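Local coordinates for protein tryptophan decarboxylase 1 (Oryza sativa subsp. japonica, PDB 6KHO) that decarboxylates L-tryptophan to tryptamine and 5-hydroxy-L-tryptophan to serotonin, working as a pyridoxal 5'-phosphate-dependent homodimer in serotonin biosynthesis, at residues A[500-503]-A[504-508]; A[457-460]-A[461-464]; A[55-58]-A[59-63]. All coordinates share one frame; numbering follows the deposited sequence.

In the fold
Interactions 1 and 2 are neighbours: each is a pair of consecutive turns of one helix, 495-513 and 451-468 respectively, and the two helices pack together where Thr508 and Ile505 meet Leu461, with centres 12 Å apart. Both are partly buried, mainly apolar toward the neighbouring elements, with the charged pairs on the more exposed side. Interaction 1 adds an indole covered by a lysine chain; interaction 2 relies on two arginine-glutamate pairs. Interaction 3 stands apart, its centre 29 Å from that of interaction 1 and 24 Å from that of interaction 2. It is a surface turn leading into helix 61-65, built from one backbone bond and a valine-tyrosine CH-pi contact, and it alone meets the second subunit.

Interaction 1. Residues A[500-503]-A[504-508]; sequences SAWE and LIKKT
Lys506 lies across the Trp502 indole one helical turn back. Its CG sits over one face, offset toward the rim, 3.9 Å from the centroid of the six-membered ring, in a CH-pi contact 24° off the ring normal. The next carbon passes the rim, CD standing 3.5 Å from NE1 of Trp502. With its CG anti to the backbone N (chi1 178°), the indole is placed where the Lys506 chain can cross it at about a right angle.

The charged contact uses the end of the same chain. Lys506 bends at chi3 (-48°) and runs beside Glu503, pointing the same way, and NZ stands 3.5 Å from both OE1 and OE2 of Glu503, a long salt bridge. One lysine therefore covers an aromatic face with its methylenes and meets a carboxylate with its ammonium.

Apolar packing adds Ile505 CG2, 3.9 Å from CZ3 of Trp502. Beneath these side chains the backbone is regular: Lys506 N bonds to Trp502 O at 2.8 Å, almost perfectly straight. Leu504 O takes two donors from opposite faces of its plane, Thr508 N and Thr508 OG1, the latter at 2.7 Å.

Helix 495-513 turns Trp502 and Ile505 toward helix 386-420; Phe425 of strand 425-427 meets the indole edge-to-face, Lys506 also touches Asp422, and Leu504 and Thr508 rest on Leu465 and Leu461 of helix 451-468.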
loop_
_atom_site.group_PDB
_atom_site.type_symbol
_atom_site.label_atom_id
_atom_site.label_comp_id
_atom_site.label_asym_id
_atom_site.label_seq_id
_atom_site.Cartn_x
_atom_site.Cartn_y
_atom_site.Cartn_z
ATOM N N SER A 500 36.514 -4.818 3.944
ATOM C CA SER A 500 36.833 -5.455 2.668
ATOM C C SER A 500 36.340 -4.626 1.484
ATOM O O SER A 500 36.971 -4.617 0.417
ATOM C CB SER A 500 36.229 -6.862 2.606
ATOM O OG SER A 500 36.766 -7.693 3.619
ATOM N N ALA A 501 35.204 -3.942 1.647
ATOM C CA ALA A 501 34.738 -3.026 0.611
ATOM C C ALA A 501 35.739 -1.896 0.384
ATOM O O ALA A 501 35.974 -1.490 -0.758
ATOM C CB ALA A 501 33.366 -2.464 0.986
ATOM N N TRP A 502 36.331 -1.375 1.462
ATOM C CA TRP A 502 37.325 -0.315 1.327
ATOM C C TRP A 502 38.546 -0.803 0.559
ATOM O O TRP A 502 39.035 -0.123 -0.353
ATOM C CB TRP A 502 37.737 0.200 2.704
ATOM C CG TRP A 502 38.799 1.266 2.630
ATOM C CD1 TRP A 502 39.982 1.296 3.312
ATOM C CD2 TRP A 502 38.765 2.463 1.831
ATOM N NE1 TRP A 502 40.690 2.438 2.988
ATOM C CE2 TRP A 502 39.966 3.167 2.080
ATOM C CE3 TRP A 502 37.837 3.008 0.930
ATOM C CZ2 TRP A 502 40.262 4.391 1.460
ATOM C CZ3 TRP A 502 38.133 4.225 0.317
ATOM C CH2 TRP A 502 39.338 4.897 0.585
ATOM N N GLU A 503 39.048 -1.991 0.915
ATOM C CA GLU A 503 40.173 -2.577 0.191
ATOM C C GLU A 503 39.856 -2.732 -1.290
ATOM O O GLU A 503 40.715 -2.486 -2.143
ATOM C CB GLU A 503 40.550 -3.927 0.800
ATOM C CG GLU A 503 40.955 -3.852 2.260
ATOM C CD GLU A 503 42.124 -2.917 2.492
ATOM O OE1 GLU A 503 43.050 -2.904 1.654
ATOM O OE2 GLU A 503 42.120 -2.194 3.511
ATOM N N LEU A 504 38.625 -3.123 -1.615
ATOM C CA LEU A 504 38.270 -3.316 -3.017
ATOM C C LEU A 504 38.211 -1.984 -3.757
ATOM O O LEU A 504 38.596 -1.901 -4.932
ATOM C CB LEU A 504 36.942 -4.068 -3.125
ATOM C CG LEU A 504 36.389 -4.205 -4.545
ATOM C CD1 LEU A 504 37.365 -5.002 -5.395
ATOM C CD2 LEU A 504 35.001 -4.836 -4.572
ATOM N N ILE A 505 37.742 -0.927 -3.082
ATOM C CA ILE A 505 37.771 0.413 -3.667
ATOM C C ILE A 505 39.211 0.861 -3.894
ATOM O O ILE A 505 39.571 1.314 -4.988
ATOM C CB ILE A 505 37.016 1.416 -2.770
ATOM C CG1 ILE A 505 35.510 1.113 -2.739
ATOM C CG2 ILE A 505 37.264 2.850 -3.239
ATOM C CD1 ILE A 505 34.818 1.598 -1.475
ATOM N N LYS A 506 40.044 0.766 -2.852
ATOM C CA LYS A 506 41.458 1.112 -2.982
ATOM C C LYS A 506 42.106 0.344 -4.127
ATOM O O LYS A 506 42.765 0.931 -4.994
ATOM C CB LYS A 506 42.193 0.831 -1.670
ATOM C CG LYS A 506 41.975 1.886 -0.611
ATOM C CD LYS A 506 43.050 1.840 0.458
ATOM C CE LYS A 506 43.276 0.425 0.946
ATOM N NZ LYS A 506 44.111 0.403 2.185
ATOM N N LYS A 507 41.897 -0.973 -4.159
ATOM C CA LYS A 507 42.533 -1.815 -5.165
ATOM C C LYS A 507 42.070 -1.442 -6.567
ATOM O O LYS A 507 42.886 -1.291 -7.482
ATOM C CB LYS A 507 42.236 -3.285 -4.859
ATOM C CG LYS A 507 42.576 -4.268 -5.951
ATOM C CD LYS A 507 42.405 -5.695 -5.438
ATOM C CE LYS A 507 42.770 -6.720 -6.498
ATOM N NZ LYS A 507 43.308 -7.972 -5.882
ATOM N N THR A 508 40.757 -1.282 -6.751
ATOM C CA THR A 508 40.226 -0.915 -8.061
ATOM C C THR A 508 40.725 0.456 -8.505
ATOM O O THR A 508 40.926 0.686 -9.702
ATOM C CB THR A 508 38.694 -0.949 -8.024
ATOM O OG1 THR A 508 38.255 -2.228 -7.549
ATOM C CG2 THR A 508 38.095 -0.695 -9.407
#

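Interaction 2. Residues A[457-460]-A[461-464]; sequences ANRE and LMER
The backbone joins Ala457-Glu460 to Leu461-Arg464 by four successive i to i+4 hydrogen bonds, from Leu461 N to Ala457 O (2.9 Å) through Arg464 N to Glu460 O (2.9 Å). Two salt bridges of the same spacing run along this helix, with opposite order of charge.

In the first, Arg459 gives NH1 to Glu463 OE1 at 3.0 Å. The oxygen lies in the guanidinium plane, yet the donor reaches it from well above the carboxylate plane, and the bond is bent (132°). A bend at chi3 (-90°) brings NH1 of Arg459 round to the acid. The aliphatic part of Glu463 also leans on the backbone, its CG 3.1 Å from Arg459 O.

The second pair runs the other way. Arg464 NE meets the anti lone pair of Glu460 OE1 at 3.1 Å, though the oxygen is tilted out of the guanidinium plane and the two flat groups stand 63° apart. Leu461 and Met462 pack on Leu484 of strand 481-487, Leu461 also on helix 495-513, and Asn458 OD1 accepts from Ile440 N of strand 435-440.

Each bridge rests on one bent bond rather than a flat, two-bonded pairing, which suggests that neither is especially strong. The arginines probably also ease the repulsion between the two carboxylates, whose OE2 atoms on Glu460 and Glu463 are 4.7 Å apart.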
loop_
_atom_site.group_PDB
_atom_site.type_symbol
_atom_site.label_atom_id
_atom_site.label_comp_id
_atom_site.label_asym_id
_atom_site.label_seq_id
_atom_site.Cartn_x
_atom_site.Cartn_y
_atom_site.Cartn_z
ATOM N N ALA A 457 36.380 9.464 -13.578
ATOM C CA ALA A 457 37.082 8.455 -12.789
ATOM C C ALA A 457 36.146 7.809 -11.775
ATOM O O ALA A 457 36.191 6.590 -11.552
ATOM C CB ALA A 457 38.282 9.082 -12.081
ATOM N N ASN A 458 35.288 8.613 -11.147
ATOM C CA ASN A 458 34.364 8.070 -10.161
ATOM C C ASN A 458 33.302 7.203 -10.820
ATOM O O ASN A 458 32.924 6.160 -10.278
ATOM C CB ASN A 458 33.735 9.207 -9.361
ATOM C CG ASN A 458 34.704 9.818 -8.384
ATOM O OD1 ASN A 458 35.099 9.180 -7.413
ATOM N ND2 ASN A 458 35.101 11.061 -8.636
ATOM N N ARG A 459 32.814 7.608 -11.992
ATOM C CA ARG A 459 31.852 6.773 -12.696
ATOM C C ARG A 459 32.476 5.445 -13.106
ATOM O O ARG A 459 31.824 4.398 -13.040
ATOM C CB ARG A 459 31.300 7.500 -13.916
ATOM C CG ARG A 459 30.440 6.611 -14.779
ATOM C CD ARG A 459 29.805 7.357 -15.932
ATOM N NE ARG A 459 28.494 7.916 -15.595
ATOM C CZ ARG A 459 27.395 7.189 -15.391
ATOM N NH1 ARG A 459 27.443 5.862 -15.471
ATOM N NH2 ARG A 459 26.246 7.788 -15.103
ATOM N N GLU A 460 33.744 5.472 -13.523
ATOM C CA GLU A 460 34.458 4.243 -13.850
ATOM C C GLU A 460 34.617 3.366 -12.616
ATOM O O GLU A 460 34.345 2.160 -12.659
ATOM C CB GLU A 460 35.823 4.585 -14.458
ATOM C CG GLU A 460 36.660 3.387 -14.880
ATOM C CD GLU A 460 36.265 2.842 -16.240
ATOM O OE1 GLU A 460 36.670 1.704 -16.574
ATOM O OE2 GLU A 460 35.546 3.547 -16.977
ATOM N N LEU A 461 35.065 3.961 -11.507
ATOM C CA LEU A 461 35.191 3.230 -10.251
ATOM C C LEU A 461 33.890 2.513 -9.895
ATOM O O LEU A 461 33.880 1.303 -9.633
ATOM C CB LEU A 461 35.599 4.194 -9.136
ATOM C CG LEU A 461 35.785 3.583 -7.750
ATOM C CD1 LEU A 461 36.713 2.378 -7.833
ATOM C CD2 LEU A 461 36.310 4.617 -6.758
ATOM N N MET A 462 32.778 3.251 -9.913
ATOM C CA MET A 462 31.483 2.691 -9.537
ATOM C C MET A 462 31.102 1.509 -10.424
ATOM O O MET A 462 30.681 0.456 -9.931
ATOM C CB MET A 462 30.415 3.786 -9.611
ATOM C CG MET A 462 28.980 3.293 -9.446
ATOM S SD MET A 462 27.755 4.588 -9.763
ATOM C CE MET A 462 27.538 4.488 -11.544
ATOM N N GLU A 463 31.221 1.672 -11.743
ATOM C CA GLU A 463 30.823 0.601 -12.649
ATOM C C GLU A 463 31.754 -0.597 -12.523
ATOM O O GLU A 463 31.332 -1.733 -12.767
ATOM C CB GLU A 463 30.768 1.128 -14.087
ATOM C CG GLU A 463 29.831 2.337 -14.247
ATOM C CD GLU A 463 29.867 2.975 -15.636
ATOM O OE1 GLU A 463 28.782 3.317 -16.162
ATOM O OE2 GLU A 463 30.971 3.153 -16.196
ATOM N N ARG A 464 33.000 -0.361 -12.101
ATOM C CA ARG A 464 33.963 -1.435 -11.881
ATOM C C ARG A 464 33.692 -2.180 -10.581
ATOM O O ARG A 464 33.847 -3.402 -10.524
ATOM C CB ARG A 464 35.381 -0.866 -11.877
ATOM C CG ARG A 464 35.990 -0.777 -13.262
ATOM C CD ARG A 464 37.429 -0.300 -13.223
ATOM N NE ARG A 464 37.979 -0.219 -14.573
ATOM C CZ ARG A 464 39.273 -0.317 -14.860
ATOM N NH1 ARG A 464 40.163 -0.500 -13.892
ATOM N NH2 ARG A 464 39.673 -0.234 -16.121
#

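Interaction 3. Residues A[55-58]-A[59-63]; sequences PNVK and PGYLQ
Lys58 O accepts the backbone N-H of Tyr61 at 3.2 Å, the hydrogen bond that closes a type II beta turn from Lys58 to Tyr61. It is somewhat bent (148°), and the donor stands off the carbonyl plane. The same oxygen also lies at the edge of the Tyr61 ring, near its plane, with Tyr61 CB 3.5 Å away. Pro59 and Gly60 occupy the two corners of the turn. Gly60 has a positive phi (98°), where any CB would be jammed against the carbonyl oxygen of Pro59.

The turn brings two side chains together. Val57 covers one face of the Tyr61 ring: CG1 lies over its centre in a CH-pi contact, 4.0 Å from the centroid and almost on the ring normal, while CB comes within 3.7 Å of CD1 of Tyr61. Tyr61 CG sits between its own backbone N and carbonyl carbon (chi1 90°), a placement that swings the ring back over the preceding loop. The opposite face is covered by CB of Leu62, so the ring is held between two aliphatic groups. At its far end, Tyr61 OH is hydrogen-bonded to Ser87 O. With an alanine in place of Tyr61, the Val57 methyl is likely to lose the ring it covers, a gap to open beside Leu62, and Ser87 O to lose its hydroxyl partner.

The second subunit binds the backbone of Gly60 and Leu62: Glu137 of that subunit accepts from Gly60 N and Leu62 N, and Arg159 of the second subunit donates to Gly60 O. With Gly60 as the N-cap residue, this is a type II proline-glycine turn leading straight into helix 61-65, here set at the dimer interface of a group II decarboxylase.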
loop_
_atom_site.group_PDB
_atom_site.type_symbol
_atom_site.label_atom_id
_atom_site.label_comp_id
_atom_site.label_asym_id
_atom_site.label_seq_id
_atom_site.Cartn_x
_atom_site.Cartn_y
_atom_site.Cartn_z
ATOM N N PRO A 55 22.529 -8.605 -10.790
ATOM C CA PRO A 55 22.427 -9.761 -11.681
ATOM C C PRO A 55 22.988 -9.448 -13.063
ATOM O O PRO A 55 23.334 -8.312 -13.398
ATOM C CB PRO A 55 20.918 -10.012 -11.749
ATOM C CG PRO A 55 20.336 -8.634 -11.633
ATOM C CD PRO A 55 21.261 -7.857 -10.716
ATOM N N ASN A 56 23.048 -10.500 -13.872
ATOM C CA ASN A 56 23.551 -10.444 -15.237
ATOM C C ASN A 56 22.488 -11.002 -16.186
ATOM O O ASN A 56 22.658 -12.053 -16.802
ATOM C CB ASN A 56 24.865 -11.222 -15.344
ATOM C CG ASN A 56 25.567 -10.994 -16.661
ATOM O OD1 ASN A 56 25.721 -9.855 -17.106
ATOM N ND2 ASN A 56 26.004 -12.076 -17.291
ATOM N N VAL A 57 21.366 -10.297 -16.285
ATOM C CA VAL A 57 20.266 -10.695 -17.150
ATOM C C VAL A 57 19.929 -9.521 -18.058
ATOM O O VAL A 57 20.240 -8.365 -17.761
ATOM C CB VAL A 57 19.007 -11.141 -16.363
ATOM C CG1 VAL A 57 19.312 -12.329 -15.452
ATOM C CG2 VAL A 57 18.453 -9.972 -15.544
ATOM N N LYS A 58 19.283 -9.834 -19.171
ATOM C CA LYS A 58 18.794 -8.824 -20.086
ATOM C C LYS A 58 17.309 -8.582 -19.859
ATOM O O LYS A 58 16.583 -9.490 -19.440
ATOM C CB LYS A 58 19.008 -9.252 -21.541
ATOM C CG LYS A 58 20.459 -9.443 -21.929
ATOM C CD LYS A 58 20.577 -10.381 -23.123
ATOM C CE LYS A 58 20.251 -9.672 -24.423
ATOM N NZ LYS A 58 20.628 -10.538 -25.577
ATOM N N PRO A 59 16.836 -7.367 -20.118
ATOM C CA PRO A 59 15.393 -7.110 -20.063
ATOM C C PRO A 59 14.631 -8.104 -20.929
ATOM O O PRO A 59 14.983 -8.338 -22.085
ATOM C CB PRO A 59 15.270 -5.680 -20.602
ATOM C CG PRO A 59 16.592 -5.062 -20.336
ATOM C CD PRO A 59 17.612 -6.156 -20.428
ATOM N N GLY A 60 13.586 -8.705 -20.354
ATOM C CA GLY A 60 12.762 -9.660 -21.062
ATOM C C GLY A 60 13.094 -11.118 -20.813
ATOM O O GLY A 60 12.373 -11.988 -21.306
ATOM N N TYR A 61 14.142 -11.409 -20.046
ATOM C CA TYR A 61 14.550 -12.796 -19.860
ATOM C C TYR A 61 13.463 -13.629 -19.187
ATOM O O TYR A 61 13.342 -14.832 -19.466
ATOM C CB TYR A 61 15.846 -12.851 -19.042
ATOM C CG TYR A 61 15.611 -12.923 -17.552
ATOM C CD1 TYR A 61 15.420 -11.767 -16.800
ATOM C CD2 TYR A 61 15.572 -14.147 -16.897
ATOM C CE1 TYR A 61 15.204 -11.832 -15.435
ATOM C CE2 TYR A 61 15.347 -14.225 -15.537
ATOM C CZ TYR A 61 15.167 -13.069 -14.810
ATOM O OH TYR A 61 14.945 -13.162 -13.457
ATOM N N LEU A 62 12.654 -13.015 -18.311
ATOM C CA LEU A 62 11.819 -13.812 -17.413
ATOM C C LEU A 62 10.715 -14.532 -18.172
ATOM O O LEU A 62 10.536 -15.747 -18.015
ATOM C CB LEU A 62 11.222 -12.942 -16.301
ATOM C CG LEU A 62 10.600 -13.830 -15.212
ATOM C CD1 LEU A 62 11.687 -14.688 -14.560
ATOM C CD2 LEU A 62 9.839 -13.023 -14.152
ATOM N N GLN A 63 9.952 -13.803 -18.991
ATOM C CA GLN A 63 8.922 -14.463 -19.783
ATOM C C GLN A 63 9.514 -15.514 -20.728
ATOM O O GLN A 63 8.851 -16.512 -21.032
ATOM C CB GLN A 63 8.111 -13.442 -20.571
ATOM C CG GLN A 63 6.991 -14.088 -21.376
ATOM C CD GLN A 63 6.024 -13.101 -22.012
ATOM O OE1 GLN A 63 5.323 -12.361 -21.317
ATOM N NE2 GLN A 63 5.959 -13.110 -23.347
#